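Local coordinates for protein geranylgeranyl pyrophosphate synthase (PDB 3LMD) that probably catalyses chain elongation in isoprenoid biosynthesis, adding isopentenyl units to an allylic diphosphate with the help of divalent metal ions, at residues 102-107 and 201-206; 190-195 and 239-244; 259-264 and 295-300; 269-274 and 310-315; 280-285 and 301-306. One frame throughout, in Å; residues are numbered along the deposited sequence.

Interaction 1: residues 102-107 and 201-206; sequences VVVEIT and GVLIAS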
# COMPACT_ATOMS: atom_id res chain seq x y z
N VAL A 102 6.52 -8.34 -13.88
CA VAL A 102 7.02 -8.32 -12.52
C VAL A 102 6.13 -7.41 -11.68
O VAL A 102 5.81 -7.72 -10.54
CB VAL A 102 8.51 -7.88 -12.45
CG1 VAL A 102 8.94 -7.55 -10.99
CG2 VAL A 102 9.43 -8.98 -13.09
N VAL A 103 5.74 -6.27 -12.25
CA VAL A 103 4.85 -5.37 -11.52
C VAL A 103 3.54 -6.08 -11.18
O VAL A 103 3.05 -5.98 -10.05
CB VAL A 103 4.57 -4.09 -12.35
CG1 VAL A 103 3.37 -3.28 -11.75
CG2 VAL A 103 5.84 -3.20 -12.37
N VAL A 104 2.98 -6.81 -12.14
CA VAL A 104 1.74 -7.56 -11.87
C VAL A 104 1.96 -8.55 -10.74
O VAL A 104 1.15 -8.65 -9.81
CB VAL A 104 1.21 -8.27 -13.13
CG1 VAL A 104 0.03 -9.22 -12.78
CG2 VAL A 104 0.78 -7.20 -14.15
N GLU A 105 3.04 -9.31 -10.82
CA GLU A 105 3.28 -10.32 -9.78
C GLU A 105 3.54 -9.74 -8.39
O GLU A 105 3.11 -10.31 -7.39
CB GLU A 105 4.39 -11.29 -10.18
CG GLU A 105 4.59 -12.38 -9.14
CD GLU A 105 3.48 -13.44 -9.13
OE1 GLU A 105 2.48 -13.31 -9.86
OE2 GLU A 105 3.61 -14.44 -8.39
N ILE A 106 4.25 -8.61 -8.34
CA ILE A 106 4.52 -7.95 -7.05
C ILE A 106 3.23 -7.47 -6.44
O ILE A 106 3.02 -7.53 -5.22
CB ILE A 106 5.46 -6.73 -7.23
CG1 ILE A 106 6.92 -7.21 -7.49
CG2 ILE A 106 5.40 -5.84 -5.98
CD1 ILE A 106 7.89 -6.04 -7.92
N THR A 107 2.35 -6.97 -7.29
CA THR A 107 1.04 -6.50 -6.81
C THR A 107 0.21 -7.64 -6.26
O THR A 107 -0.42 -7.51 -5.19
CB THR A 107 0.28 -5.78 -7.93
OG1 THR A 107 1.05 -4.63 -8.32
CG2 THR A 107 -1.12 -5.33 -7.45
N GLY A 201 -10.37 -11.25 -10.89
CA GLY A 201 -10.40 -11.02 -12.35
C GLY A 201 -9.56 -9.84 -12.78
O GLY A 201 -8.87 -9.90 -13.82
N VAL A 202 -9.61 -8.73 -12.02
CA VAL A 202 -9.06 -7.48 -12.57
C VAL A 202 -7.54 -7.58 -12.73
O VAL A 202 -6.96 -6.93 -13.60
CB VAL A 202 -9.36 -6.16 -11.75
CG1 VAL A 202 -10.82 -5.76 -11.86
CG2 VAL A 202 -8.86 -6.29 -10.28
N LEU A 203 -6.89 -8.36 -11.88
CA LEU A 203 -5.43 -8.42 -11.97
C LEU A 203 -4.97 -9.34 -13.10
O LEU A 203 -3.92 -9.10 -13.72
CB LEU A 203 -4.82 -8.86 -10.64
CG LEU A 203 -3.30 -8.77 -10.49
CD1 LEU A 203 -2.71 -7.36 -10.78
CD2 LEU A 203 -3.00 -9.19 -9.02
N ILE A 204 -5.73 -10.38 -13.38
CA ILE A 204 -5.42 -11.23 -14.54
C ILE A 204 -5.68 -10.43 -15.82
O ILE A 204 -4.87 -10.44 -16.75
CB ILE A 204 -6.23 -12.54 -14.49
CG1 ILE A 204 -5.84 -13.33 -13.24
CG2 ILE A 204 -5.98 -13.40 -15.72
CD1 ILE A 204 -6.78 -14.50 -12.97
N ALA A 205 -6.79 -9.69 -15.86
CA ALA A 205 -7.09 -8.77 -16.95
C ALA A 205 -5.94 -7.79 -17.13
O ALA A 205 -5.54 -7.50 -18.26
CB ALA A 205 -8.42 -8.00 -16.70
N SER A 206 -5.40 -7.29 -16.02
CA SER A 206 -4.30 -6.34 -16.07
C SER A 206 -3.03 -6.95 -16.68
O SER A 206 -2.31 -6.28 -17.38
CB SER A 206 -3.98 -5.82 -14.64
OG SER A 206 -2.81 -5.04 -14.66
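Helices 95-118 and 188-214 run nearly antiparallel where V104 faces L203: the axes of the two short segments approach to 10.3 Å at 165°, and the CA atoms of V104 and L203 are 7.2 Å apart. The side chains of V104 and L203 pass alongside one another in opposite senses. V104 CG1 lies 3.9 Å from L203 CD1. L203 has CG anti to its backbone N (chi1 -171°), which carries the branch toward the other helix, and the second torsion (55°) turns CD1 onto V104 CG1. L203 CD1 also touches T107 CG2, more loosely at 4.2 Å. T107 turns its hydroxyl back on its own helix: OG1 donates to V103 O at 3.0 Å, a carbonyl that also accepts T107 N from the opposite face of its plane. V104 CG2 makes a loose contact with S206 OG at 4.2 Å. Helix 95-118 carries the family's first aspartate-rich motif, including D115, seen to bind calcium in this protein but without metal in this chain. All four touching residues are buried; T107 OG1 is bonded to V103 O and S206 OG to H164, so neither hydroxyl links the two segments, which implies cohesion by apolar packing.

Interaction 2: residues 190-195 and 239-244; sequences EHYTNV and VDDIID
The two helical segments stand well apart, with the closest CA pair, Y192 and D241, separated by 11.3 Å, a gap that the tyrosine side chain largely spans. Y192 and D241 approach from opposite directions. The tyrosine ring leaves its helix with CG anti to the backbone N (chi1 165°), and Y192 OH donates to D241 OD2 over a very short 2.5 Å. OD2 lies in the ring plane at its edge, and is also 3.3 Å from Y192 CE1; the ring and carboxylate planes are turned 59° apart. The hydrogen bond ties helix 188-214 to helix 219-246, neighbours in the helical bundle of the FPP/GGPP synthase family. D240, D241 and D244 form the second aspartate-rich (DDxxD) motif, which in relatives serves metal and diphosphate binding and probably does so here. Both Y192 and D241 are buried. The other carboxylate oxygen, D241 OD1, accepts from Q237 NE2 one turn earlier in the same helix, so D241 is held at both oxygens and its rotation is restricted.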
# COMPACT_ATOMS: atom_id res chain seq x y z
N GLU A 190 -24.93 -11.60 -6.94
CA GLU A 190 -24.28 -10.36 -7.41
C GLU A 190 -23.07 -10.00 -6.53
O GLU A 190 -22.02 -9.58 -7.03
CB GLU A 190 -25.27 -9.19 -7.41
CG GLU A 190 -26.38 -9.35 -8.42
CD GLU A 190 -27.26 -8.10 -8.53
OE1 GLU A 190 -27.08 -7.16 -7.73
OE2 GLU A 190 -28.13 -8.07 -9.43
N HIS A 191 -23.23 -10.13 -5.21
CA HIS A 191 -22.13 -9.89 -4.28
C HIS A 191 -20.96 -10.82 -4.58
O HIS A 191 -19.81 -10.39 -4.69
CB HIS A 191 -22.60 -10.11 -2.83
CG HIS A 191 -21.51 -10.03 -1.82
ND1 HIS A 191 -20.91 -8.84 -1.46
CD2 HIS A 191 -20.89 -10.99 -1.09
CE1 HIS A 191 -19.99 -9.07 -0.54
NE2 HIS A 191 -19.96 -10.37 -0.29
N TYR A 192 -21.25 -12.12 -4.68
CA TYR A 192 -20.22 -13.10 -4.93
C TYR A 192 -19.53 -12.76 -6.23
O TYR A 192 -18.32 -12.78 -6.31
CB TYR A 192 -20.85 -14.51 -5.02
CG TYR A 192 -19.95 -15.58 -5.62
CD1 TYR A 192 -19.17 -16.38 -4.81
CD2 TYR A 192 -19.97 -15.84 -7.00
CE1 TYR A 192 -18.36 -17.38 -5.35
CE2 TYR A 192 -19.16 -16.82 -7.55
CZ TYR A 192 -18.38 -17.60 -6.72
OH TYR A 192 -17.58 -18.59 -7.26
N THR A 193 -20.31 -12.44 -7.26
CA THR A 193 -19.74 -12.16 -8.58
C THR A 193 -18.84 -10.93 -8.54
O THR A 193 -17.74 -10.93 -9.13
CB THR A 193 -20.84 -11.95 -9.64
OG1 THR A 193 -21.57 -13.17 -9.79
CG2 THR A 193 -20.22 -11.56 -11.01
N ASN A 194 -19.29 -9.89 -7.85
CA ASN A 194 -18.51 -8.64 -7.72
C ASN A 194 -17.22 -8.86 -6.97
O ASN A 194 -16.18 -8.35 -7.35
CB ASN A 194 -19.32 -7.56 -7.00
CG ASN A 194 -20.44 -7.01 -7.84
OD1 ASN A 194 -20.37 -7.02 -9.05
ND2 ASN A 194 -21.49 -6.54 -7.20
N VAL A 195 -17.28 -9.62 -5.87
CA VAL A 195 -16.07 -9.95 -5.14
C VAL A 195 -15.02 -10.63 -6.02
O VAL A 195 -13.86 -10.22 -6.01
CB VAL A 195 -16.35 -10.78 -3.89
CG1 VAL A 195 -15.01 -11.27 -3.29
CG2 VAL A 195 -17.13 -9.92 -2.85
N VAL A 239 -14.78 -22.45 -11.00
CA VAL A 239 -14.43 -23.85 -11.15
C VAL A 239 -13.84 -24.38 -9.83
O VAL A 239 -14.19 -25.47 -9.37
CB VAL A 239 -13.46 -24.09 -12.37
CG1 VAL A 239 -12.80 -25.48 -12.26
CG2 VAL A 239 -14.21 -23.99 -13.72
N ASP A 240 -12.95 -23.60 -9.21
CA ASP A 240 -12.38 -23.96 -7.89
C ASP A 240 -13.50 -24.17 -6.86
O ASP A 240 -13.45 -25.10 -6.01
CB ASP A 240 -11.45 -22.84 -7.37
CG ASP A 240 -10.06 -22.88 -7.97
OD1 ASP A 240 -9.73 -23.84 -8.70
OD2 ASP A 240 -9.28 -21.94 -7.70
N ASP A 241 -14.47 -23.27 -6.87
CA ASP A 241 -15.57 -23.33 -5.90
C ASP A 241 -16.45 -24.56 -6.10
O ASP A 241 -16.86 -25.18 -5.13
CB ASP A 241 -16.42 -22.04 -5.93
CG ASP A 241 -15.65 -20.82 -5.40
OD1 ASP A 241 -14.62 -21.00 -4.74
OD2 ASP A 241 -16.07 -19.68 -5.65
N ILE A 242 -16.70 -24.92 -7.36
CA ILE A 242 -17.41 -26.15 -7.66
C ILE A 242 -16.64 -27.37 -7.15
O ILE A 242 -17.19 -28.28 -6.50
CB ILE A 242 -17.66 -26.28 -9.18
CG1 ILE A 242 -18.68 -25.21 -9.65
CG2 ILE A 242 -18.14 -27.72 -9.53
CD1 ILE A 242 -18.71 -25.10 -11.24
N ILE A 243 -15.35 -27.41 -7.47
CA ILE A 243 -14.50 -28.53 -7.06
C ILE A 243 -14.51 -28.68 -5.52
O ILE A 243 -14.62 -29.79 -5.00
CB ILE A 243 -13.04 -28.36 -7.58
CG1 ILE A 243 -13.00 -28.61 -9.10
CG2 ILE A 243 -12.08 -29.34 -6.86
CD1 ILE A 243 -11.68 -28.20 -9.78
N ASP A 244 -14.47 -27.56 -4.81
CA ASP A 244 -14.44 -27.59 -3.35
C ASP A 244 -15.65 -28.30 -2.76
O ASP A 244 -15.57 -28.96 -1.70
CB ASP A 244 -14.38 -26.17 -2.78
CG ASP A 244 -14.22 -26.15 -1.25
OD1 ASP A 244 -13.17 -26.61 -0.76
OD2 ASP A 244 -15.14 -25.68 -0.54

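Interaction 3: residues 259-264 and 295-300; sequences DLREGV and ETVNHV
A short helix ending in a Schellman motif packs here on helix 294-306, within the polyprenyl synthetase fold. Helix 258-262 stops at G263, whose positive phi (85°) accompanies two backbone bonds back into the last turn: G263 N to L260 O at 2.8 Å and V264 N to D259 O at 3.0 Å. The last turn presents L260 and R261 to V297 and V300, and R261 and V297 have the nearest CA atoms, 6.9 Å apart. L260 and V300 meet by single methyls, CD1 to CG1 at 4.0 Å, the two side chains crossing at a slant. L260 also packs on L301 and L304, which continues the apolar patch along helix 294-306. R261 behaves differently. Its chain is extended from CG to NE and crosses V297 at about a right angle, so that aliphatic and charged parts both rest on the valine. The guanidinium NH1 makes a long, weak ion pair with D294, placed just before the 295-300 segment. The side chain of V300 is about 7 Å from that of E302, a residue seen to bind calcium in this protein, though no metal is bound to this chain. V297 CG2 touches R261 CG at 3.8 Å and sits over one face of the guanidinium, 3.9 Å above its plane and displaced toward the rim.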
# COMPACT_ATOMS: atom_id res chain seq x y z
N ASP A 259 -15.00 -24.55 2.46
CA ASP A 259 -15.67 -23.23 2.45
C ASP A 259 -16.91 -23.23 3.36
O ASP A 259 -17.17 -22.29 4.12
CB ASP A 259 -16.10 -22.83 1.03
CG ASP A 259 -14.93 -22.44 0.13
OD1 ASP A 259 -13.97 -21.83 0.63
OD2 ASP A 259 -14.97 -22.74 -1.10
N LEU A 260 -17.70 -24.30 3.26
CA LEU A 260 -18.93 -24.40 4.06
C LEU A 260 -18.68 -24.21 5.55
O LEU A 260 -19.38 -23.43 6.21
CB LEU A 260 -19.61 -25.75 3.83
CG LEU A 260 -20.28 -25.86 2.47
CD1 LEU A 260 -20.67 -27.30 2.18
CD2 LEU A 260 -21.48 -24.94 2.44
N ARG A 261 -17.70 -24.93 6.08
CA ARG A 261 -17.35 -24.85 7.51
C ARG A 261 -17.12 -23.40 7.95
O ARG A 261 -17.53 -22.99 9.04
CB ARG A 261 -16.12 -25.71 7.80
CG ARG A 261 -16.26 -27.16 7.33
CD ARG A 261 -15.06 -28.01 7.73
NE ARG A 261 -15.15 -29.40 7.26
CZ ARG A 261 -15.63 -30.41 7.99
NH1 ARG A 261 -16.07 -30.20 9.22
NH2 ARG A 261 -15.67 -31.63 7.47
N GLU A 262 -16.47 -22.62 7.09
CA GLU A 262 -16.18 -21.21 7.36
C GLU A 262 -17.42 -20.33 7.35
O GLU A 262 -17.38 -19.22 7.86
CB GLU A 262 -15.22 -20.66 6.31
CG GLU A 262 -14.18 -21.65 5.84
CD GLU A 262 -12.84 -21.41 6.49
OE1 GLU A 262 -12.82 -21.13 7.71
OE2 GLU A 262 -11.81 -21.50 5.79
N GLY A 263 -18.50 -20.80 6.74
CA GLY A 263 -19.65 -19.93 6.51
C GLY A 263 -19.47 -19.14 5.22
O GLY A 263 -20.12 -18.10 5.01
N VAL A 264 -18.56 -19.61 4.36
CA VAL A 264 -18.38 -19.05 3.01
C VAL A 264 -19.20 -19.87 1.98
O VAL A 264 -18.85 -21.00 1.67
CB VAL A 264 -16.88 -19.03 2.59
CG1 VAL A 264 -16.72 -18.44 1.21
CG2 VAL A 264 -16.03 -18.25 3.61
N GLU A 295 -20.95 -33.87 10.55
CA GLU A 295 -22.25 -34.48 10.33
C GLU A 295 -23.13 -33.52 9.55
O GLU A 295 -23.73 -33.91 8.56
CB GLU A 295 -22.92 -34.83 11.66
CG GLU A 295 -23.90 -35.99 11.57
CD GLU A 295 -24.17 -36.62 12.92
OE1 GLU A 295 -24.65 -35.90 13.83
OE2 GLU A 295 -23.90 -37.83 13.09
N THR A 296 -23.20 -32.28 10.02
CA THR A 296 -23.99 -31.25 9.39
C THR A 296 -23.37 -30.85 8.04
O THR A 296 -24.08 -30.68 7.05
CB THR A 296 -24.13 -30.02 10.30
OG1 THR A 296 -24.69 -30.42 11.56
CG2 THR A 296 -25.03 -28.97 9.67
N VAL A 297 -22.05 -30.74 8.00
CA VAL A 297 -21.34 -30.45 6.76
C VAL A 297 -21.64 -31.53 5.72
O VAL A 297 -22.03 -31.22 4.59
CB VAL A 297 -19.81 -30.34 6.96
CG1 VAL A 297 -19.08 -30.42 5.63
CG2 VAL A 297 -19.48 -29.05 7.69
N ASN A 298 -21.45 -32.79 6.11
CA ASN A 298 -21.73 -33.92 5.25
C ASN A 298 -23.18 -33.92 4.73
O ASN A 298 -23.44 -34.25 3.58
CB ASN A 298 -21.43 -35.22 5.99
CG ASN A 298 -21.53 -36.44 5.10
OD1 ASN A 298 -20.84 -36.52 4.08
ND2 ASN A 298 -22.37 -37.39 5.49
N HIS A 299 -24.12 -33.56 5.59
CA HIS A 299 -25.53 -33.58 5.23
C HIS A 299 -25.78 -32.46 4.20
O HIS A 299 -26.44 -32.67 3.19
CB HIS A 299 -26.41 -33.40 6.48
CG HIS A 299 -27.88 -33.39 6.19
ND1 HIS A 299 -28.50 -34.39 5.45
CD2 HIS A 299 -28.85 -32.52 6.53
CE1 HIS A 299 -29.79 -34.12 5.35
NE2 HIS A 299 -30.03 -32.99 5.99
N VAL A 300 -25.21 -31.29 4.44
CA VAL A 300 -25.28 -30.18 3.48
C VAL A 300 -24.68 -30.55 2.12
O VAL A 300 -25.30 -30.31 1.08
CB VAL A 300 -24.63 -28.92 4.02
CG1 VAL A 300 -24.60 -27.82 2.93
CG2 VAL A 300 -25.39 -28.44 5.24

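Interaction 4: residues 269-274 and 310-315; sequences VLYALR and RQAALD
A312 is the first residue of the 310-315 segment to touch Y271, and its CB sits over the face of the tyrosine ring, 3.7 Å from the centroid and 26° off the ring normal, a CH-pi contact. The methyl is displaced toward the rim, and its nearest ring atom is Y271 CD2 at 3.4 Å. A312 O also lies 3.5 Å from Y271 CE2. A water donates to A312 O at 2.6 Å and makes a weak hydrogen bond with Y271 OH. At A313 the backbone N comes 3.7 Å from Y271 CD2, approaching obliquely. With CG anti to its carbonyl carbon (chi1 -85°), Y271 swings its ring so that a face meets A312 CB. The contact joins helix 267-274 to helix 309-328 in the helical fold, with Y271 also packing on I189 of helix 188-214. A methyl set this closely over the ring face implies attraction by dispersion and CH-pi interaction, with the water-linked A312 O as the polar element.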
# COMPACT_ATOMS: atom_id res chain seq x y z
N VAL A 269 -23.74 -23.06 -3.96
CA VAL A 269 -24.52 -23.04 -2.74
C VAL A 269 -25.56 -21.95 -2.80
O VAL A 269 -26.70 -22.14 -2.39
CB VAL A 269 -23.63 -22.81 -1.46
CG1 VAL A 269 -24.50 -22.94 -0.17
CG2 VAL A 269 -22.49 -23.77 -1.44
N LEU A 270 -25.17 -20.79 -3.33
CA LEU A 270 -26.10 -19.67 -3.41
C LEU A 270 -27.24 -19.98 -4.38
O LEU A 270 -28.38 -19.62 -4.15
CB LEU A 270 -25.39 -18.39 -3.87
CG LEU A 270 -24.26 -17.95 -2.91
CD1 LEU A 270 -23.43 -16.79 -3.54
CD2 LEU A 270 -24.89 -17.53 -1.58
N TYR A 271 -26.92 -20.61 -5.50
CA TYR A 271 -27.99 -21.05 -6.42
C TYR A 271 -28.96 -22.05 -5.74
O TYR A 271 -30.19 -21.91 -5.86
CB TYR A 271 -27.36 -21.70 -7.64
CG TYR A 271 -26.95 -20.71 -8.72
CD1 TYR A 271 -27.82 -19.71 -9.16
CD2 TYR A 271 -25.72 -20.81 -9.32
CE1 TYR A 271 -27.43 -18.83 -10.16
CE2 TYR A 271 -25.33 -19.92 -10.31
CZ TYR A 271 -26.18 -18.95 -10.73
OH TYR A 271 -25.77 -18.10 -11.73
N ALA A 272 -28.40 -23.02 -5.03
CA ALA A 272 -29.22 -24.06 -4.35
C ALA A 272 -30.11 -23.41 -3.30
O ALA A 272 -31.28 -23.75 -3.18
CB ALA A 272 -28.33 -25.14 -3.72
N LEU A 273 -29.57 -22.44 -2.57
CA LEU A 273 -30.36 -21.68 -1.57
C LEU A 273 -31.56 -20.90 -2.12
O LEU A 273 -32.44 -20.49 -1.36
CB LEU A 273 -29.44 -20.68 -0.81
CG LEU A 273 -28.57 -21.32 0.27
CD1 LEU A 273 -27.45 -20.33 0.72
CD2 LEU A 273 -29.43 -21.77 1.46
N ARG A 274 -31.56 -20.67 -3.43
CA ARG A 274 -32.60 -19.90 -4.11
C ARG A 274 -33.76 -20.82 -4.54
O ARG A 274 -34.84 -20.36 -4.85
CB ARG A 274 -31.98 -19.22 -5.35
CG ARG A 274 -32.77 -18.10 -6.02
CD ARG A 274 -32.02 -17.53 -7.24
NE ARG A 274 -31.91 -18.53 -8.31
CZ ARG A 274 -31.31 -18.35 -9.49
NH1 ARG A 274 -30.73 -17.19 -9.81
NH2 ARG A 274 -31.30 -19.35 -10.36
N ARG A 310 -25.03 -27.28 -8.69
CA ARG A 310 -23.83 -27.57 -9.47
C ARG A 310 -24.05 -27.18 -10.92
O ARG A 310 -23.21 -26.50 -11.53
CB ARG A 310 -23.43 -29.04 -9.38
CG ARG A 310 -22.12 -29.33 -10.17
CD ARG A 310 -21.75 -30.81 -10.13
NE ARG A 310 -20.33 -30.96 -10.43
CZ ARG A 310 -19.85 -31.04 -11.67
NH1 ARG A 310 -18.54 -31.16 -11.88
NH2 ARG A 310 -20.70 -31.03 -12.70
N GLN A 311 -25.19 -27.57 -11.49
CA GLN A 311 -25.38 -27.28 -12.91
C GLN A 311 -25.56 -25.77 -13.15
O GLN A 311 -25.17 -25.24 -14.18
CB GLN A 311 -26.57 -28.06 -13.51
CG GLN A 311 -26.66 -27.84 -15.02
CD GLN A 311 -25.49 -28.49 -15.72
OE1 GLN A 311 -25.08 -29.59 -15.36
NE2 GLN A 311 -24.90 -27.80 -16.69
N ALA A 312 -26.22 -25.10 -12.22
CA ALA A 312 -26.39 -23.66 -12.34
C ALA A 312 -25.02 -22.93 -12.33
O ALA A 312 -24.79 -21.97 -13.09
CB ALA A 312 -27.28 -23.15 -11.19
N ALA A 313 -24.13 -23.36 -11.45
CA ALA A 313 -22.78 -22.76 -11.39
C ALA A 313 -22.00 -23.11 -12.64
O ALA A 313 -21.27 -22.27 -13.18
CB ALA A 313 -21.99 -23.27 -10.12
N LEU A 314 -22.15 -24.36 -13.10
CA LEU A 314 -21.47 -24.78 -14.31
C LEU A 314 -21.95 -24.00 -15.52
O LEU A 314 -21.15 -23.64 -16.39
CB LEU A 314 -21.62 -26.31 -14.50
CG LEU A 314 -20.95 -27.03 -15.67
CD1 LEU A 314 -19.43 -26.71 -15.76
CD2 LEU A 314 -21.17 -28.58 -15.55
N ASP A 315 -23.26 -23.72 -15.61
CA ASP A 315 -23.77 -22.93 -16.73
C ASP A 315 -23.23 -21.52 -16.68
O ASP A 315 -23.02 -20.89 -17.72
CB ASP A 315 -25.31 -22.88 -16.73
CG ASP A 315 -25.92 -24.23 -17.09
OD1 ASP A 315 -25.21 -25.05 -17.69
OD2 ASP A 315 -27.09 -24.46 -16.77
O HOH W 1 -26.58 -20.38 -14.10

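Interaction 5: residues 280-285 and 301-306; sequences GAELRD and LELLSQ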
# COMPACT_ATOMS: atom_id res chain seq x y z
N GLY A 280 -33.98 -26.95 -1.44
CA GLY A 280 -33.72 -25.52 -1.23
C GLY A 280 -34.21 -25.08 0.15
O GLY A 280 -33.53 -24.33 0.87
N ALA A 281 -35.41 -25.52 0.52
CA ALA A 281 -35.97 -25.16 1.83
C ALA A 281 -35.14 -25.68 2.99
O ALA A 281 -34.93 -24.97 3.99
CB ALA A 281 -37.47 -25.63 1.95
N GLU A 282 -34.65 -26.90 2.87
CA GLU A 282 -33.88 -27.51 3.92
C GLU A 282 -32.50 -26.85 4.06
O GLU A 282 -31.99 -26.67 5.17
CB GLU A 282 -33.69 -29.02 3.71
CG GLU A 282 -33.04 -29.66 4.96
CD GLU A 282 -32.99 -31.18 4.94
OE1 GLU A 282 -33.52 -31.83 4.00
OE2 GLU A 282 -32.39 -31.74 5.88
N LEU A 283 -31.90 -26.50 2.92
CA LEU A 283 -30.64 -25.74 2.91
C LEU A 283 -30.80 -24.35 3.54
O LEU A 283 -29.93 -23.92 4.31
CB LEU A 283 -30.07 -25.63 1.48
CG LEU A 283 -29.41 -26.88 0.91
CD1 LEU A 283 -29.15 -26.73 -0.60
CD2 LEU A 283 -28.10 -27.22 1.62
N ARG A 284 -31.89 -23.66 3.22
CA ARG A 284 -32.15 -22.35 3.83
C ARG A 284 -32.28 -22.48 5.35
O ARG A 284 -31.77 -21.65 6.10
CB ARG A 284 -33.39 -21.66 3.24
CG ARG A 284 -33.22 -21.11 1.80
CD ARG A 284 -34.42 -20.29 1.29
NE ARG A 284 -35.63 -21.10 1.06
CZ ARG A 284 -35.88 -21.82 -0.04
NH1 ARG A 284 -37.00 -22.51 -0.14
NH2 ARG A 284 -35.00 -21.86 -1.03
N ASP A 285 -32.96 -23.53 5.80
CA ASP A 285 -33.07 -23.82 7.22
C ASP A 285 -31.71 -24.06 7.88
O ASP A 285 -31.43 -23.56 8.96
CB ASP A 285 -33.94 -25.05 7.43
CG ASP A 285 -34.31 -25.25 8.89
OD1 ASP A 285 -34.76 -24.27 9.52
OD2 ASP A 285 -34.15 -26.39 9.38
N LEU A 301 -23.48 -31.13 2.12
CA LEU A 301 -22.87 -31.60 0.87
C LEU A 301 -23.77 -32.60 0.15
O LEU A 301 -23.81 -32.64 -1.07
CB LEU A 301 -21.50 -32.23 1.14
CG LEU A 301 -20.37 -31.29 1.58
CD1 LEU A 301 -19.15 -32.08 2.10
CD2 LEU A 301 -19.96 -30.34 0.45
N GLU A 302 -24.48 -33.44 0.89
CA GLU A 302 -25.42 -34.36 0.24
C GLU A 302 -26.61 -33.62 -0.36
O GLU A 302 -26.97 -33.86 -1.52
CB GLU A 302 -25.91 -35.45 1.23
CG GLU A 302 -26.82 -36.49 0.60
CD GLU A 302 -26.21 -37.14 -0.64
OE1 GLU A 302 -25.01 -37.49 -0.60
OE2 GLU A 302 -26.94 -37.31 -1.65
N LEU A 303 -27.21 -32.70 0.41
CA LEU A 303 -28.28 -31.86 -0.12
C LEU A 303 -27.84 -31.08 -1.39
O LEU A 303 -28.56 -31.04 -2.37
CB LEU A 303 -28.74 -30.86 0.96
CG LEU A 303 -29.48 -31.51 2.15
CD1 LEU A 303 -29.71 -30.47 3.24
CD2 LEU A 303 -30.82 -32.06 1.68
N LEU A 304 -26.66 -30.48 -1.35
CA LEU A 304 -26.14 -29.77 -2.53
C LEU A 304 -26.05 -30.69 -3.74
O LEU A 304 -26.43 -30.31 -4.84
CB LEU A 304 -24.75 -29.16 -2.19
CG LEU A 304 -24.86 -27.97 -1.23
CD1 LEU A 304 -23.47 -27.56 -0.67
CD2 LEU A 304 -25.51 -26.79 -1.94
N SER A 305 -25.62 -31.94 -3.55
CA SER A 305 -25.55 -32.87 -4.68
C SER A 305 -26.95 -33.26 -5.19
O SER A 305 -27.09 -33.71 -6.33
CB SER A 305 -24.71 -34.13 -4.35
OG SER A 305 -25.49 -35.07 -3.61
N GLN A 306 -27.97 -33.07 -4.36
CA GLN A 306 -29.35 -33.37 -4.76
C GLN A 306 -30.00 -32.15 -5.41
O GLN A 306 -31.09 -32.26 -5.97
CB GLN A 306 -30.19 -33.84 -3.53
CG GLN A 306 -29.73 -35.18 -2.99
CD GLN A 306 -30.23 -35.48 -1.55
OE1 GLN A 306 -30.85 -34.64 -0.90
NE2 GLN A 306 -29.94 -36.68 -1.07
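This is a largely apolar helix-helix contact, buried for three of its four touching residues, between helices 278-286 and 294-306 about 29 Å from the centre of the chain. The segment axes approach to 10.1 Å at a signed crossing angle of -149°, and L283 and L303 have the nearest CA atoms. L283 splits its methyls: CD2 rests 3.8 Å from L303 CB, while CD1 reaches L304 CD2 at 3.9 Å, the side chains of L283 and L304 crossing at about a right angle. L283 and L303 instead slide past one another in opposite senses. In this antiparallel hairpin of helices in the polyprenyl synthetase fold, L303 and L304 sit on the helix that carries E302 and S305, seen to bind calcium in this protein though not in this chain. L304 also packs on A272 and L260. E282 stands at the edge, CG anti to the backbone N (chi1 -172°) and the chain extended beyond it, and lies across L303. L303 CD1 is 3.8 Å from both E282 CG and E282 CD, and L303 CD2 is 3.6 Å from E282 OE1. The carboxylate's other oxygen, OE2, accepts from H299 NE2.

In the fold
Interaction 1 lies apart, 9 Å from the chain centre, and its centre is 19 Å from that of interaction 2, with which it shares helix 188-214. Interactions 2 to 5 gather on one side of the chain, their centres 10 to 18 Å apart. Interaction 2 meets interaction 4 through I242 and A313, and interaction 3 through D244 and D259. Interactions 3 and 5 share helix 294-306. Along the chain, interaction 1 crosses interaction 2, interaction 3 crosses both 4 and 5, and 5 falls within the span of 4. Interactions 1 and 2 thus sit on the helices carrying the two aspartate-rich motifs, as in relatives, while 3 to 5 pack the short outer helices against the bundle.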